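Local coordinates for conserved hypothetical protein (Staphylococcus aureus subsp. aureus, PDB 1TSJ) that is of unknown function but belongs to the glyoxalase clan, in a family named after 3-demethylubiquinone-9 3-methyltransferase, at residues A19-L22 and Y23-F27. Sequence-based numbering, arbitrary orientation.
Sequences AVKL and YTSLF
Y23 turns its ring back along the helix toward A19 and L22. CG sits opposite the carbonyl carbon (chi1 -54°), which sends the ring toward the preceding turn. A19 O lies over one face of the ring, 3.3 Å above the plane and off the ring centre. The same oxygen accepts the bond from Y23 N at 2.9 Å. A19 CB touches CE1 of Y23 at 4.0 Å. L22 comes to the ring from the neighbouring position and crosses Y23 at a slant. Its branch CD2 meets CE2 of Y23, also at 4.0 Å.

V20 and T24 run alongside each other, with V20 CG1 near T24 OG1. T24 N bonds to V20 O. The A19-Y23 and V20-T24 pairs are i to i+4 contacts in the last turns of helix 16-26, which packs on one side of a mixed beta-sheet. The helix follows strand 6-11 and precedes strands 31-37, 49-56 and 59-64. This order is consistent with the beta-alpha-beta-beta-beta module of the glyoxalase clan. V20 and T24 both rest on I32 of strand 31-37, and Y23 reaches L56 of strand 49-56. V20 is buried, while K21, L22, S25 and L26 are exposed.

On the exposed side, S25 N bonds to K21 O at 3.2 Å. S25 OG (chi1 -59°) is modelled too close to the same oxygen for its bond to be more than doubtful. At the next position, L26 N bonds to L22 O. L26 CD1 passes near L22 O (3.4 Å) and only loosely approaches L22 CG (4.4 Å). The helix ends here: F27 is the first residue to leave helical geometry, yet its N still bonds to Y23 O.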
# COMPACT_ATOMS: atom_id res chain seq x y z
N ALA A 19 6.40 14.60 0.11
CA ALA A 19 5.65 14.19 1.27
C ALA A 19 6.53 13.33 2.13
O ALA A 19 6.79 13.66 3.30
CB ALA A 19 4.53 13.37 0.89
N VAL A 20 7.04 12.24 1.57
CA VAL A 20 8.02 11.41 2.30
C VAL A 20 9.14 12.19 2.95
O VAL A 20 9.45 11.96 4.10
CB VAL A 20 8.63 10.41 1.36
CG1 VAL A 20 9.73 9.71 1.94
CG2 VAL A 20 7.60 9.43 1.05
N LYS A 21 9.76 13.10 2.18
CA LYS A 21 10.94 13.93 2.61
C LYS A 21 10.59 14.76 3.79
O LYS A 21 11.36 14.87 4.75
CB LYS A 21 11.47 14.81 1.50
CG LYS A 21 12.92 15.44 1.82
CD LYS A 21 12.99 16.98 1.44
CE LYS A 21 12.02 17.72 2.54
NZ LYS A 21 11.75 19.18 2.58
N LEU A 22 9.34 15.17 3.75
CA LEU A 22 8.75 16.01 4.79
C LEU A 22 8.49 15.27 6.06
O LEU A 22 8.77 15.77 7.22
CB LEU A 22 7.40 16.63 4.29
CG LEU A 22 6.66 17.51 5.34
CD1 LEU A 22 7.61 18.64 5.62
CD2 LEU A 22 5.20 18.10 4.97
N TYR A 23 7.94 14.08 5.94
CA TYR A 23 7.59 13.41 7.19
C TYR A 23 8.81 12.75 7.86
O TYR A 23 8.99 12.69 9.07
CB TYR A 23 6.51 12.34 6.92
CG TYR A 23 5.29 12.80 6.22
CD1 TYR A 23 4.65 11.98 5.33
CD2 TYR A 23 4.76 14.08 6.44
CE1 TYR A 23 3.54 12.46 4.67
CE2 TYR A 23 3.58 14.51 5.80
CZ TYR A 23 3.01 13.70 4.91
OH TYR A 23 1.85 14.11 4.23
N THR A 24 9.62 12.16 7.02
CA THR A 24 10.92 11.56 7.39
C THR A 24 11.76 12.58 8.21
O THR A 24 12.36 12.28 9.21
CB THR A 24 11.59 11.04 5.96
OG1 THR A 24 11.13 9.64 5.64
CG2 THR A 24 13.07 10.94 6.13
N SER A 25 11.78 13.82 7.74
CA SER A 25 12.57 14.96 8.33
C SER A 25 12.04 15.39 9.71
O SER A 25 12.79 15.48 10.66
CB SER A 25 12.60 16.14 7.32
OG SER A 25 13.19 15.69 6.12
N LEU A 26 10.73 15.47 9.85
CA LEU A 26 10.12 15.79 11.15
C LEU A 26 10.11 14.79 12.25
O LEU A 26 10.18 15.15 13.38
CB LEU A 26 8.68 16.00 10.89
CG LEU A 26 8.41 17.14 9.97
CD1 LEU A 26 6.91 17.12 9.72
CD2 LEU A 26 8.77 18.44 10.65
N PHE A 27 9.80 13.58 11.89
CA PHE A 27 9.57 12.52 12.88
C PHE A 27 10.91 11.91 13.10
O PHE A 27 11.72 11.82 12.16
CB PHE A 27 8.58 11.35 12.45
CG PHE A 27 7.21 11.80 12.29
CD1 PHE A 27 6.85 12.55 11.22
CD2 PHE A 27 6.27 11.59 13.27
CE1 PHE A 27 5.57 13.10 11.08
CE2 PHE A 27 4.98 12.12 13.13
CZ PHE A 27 4.67 12.84 12.00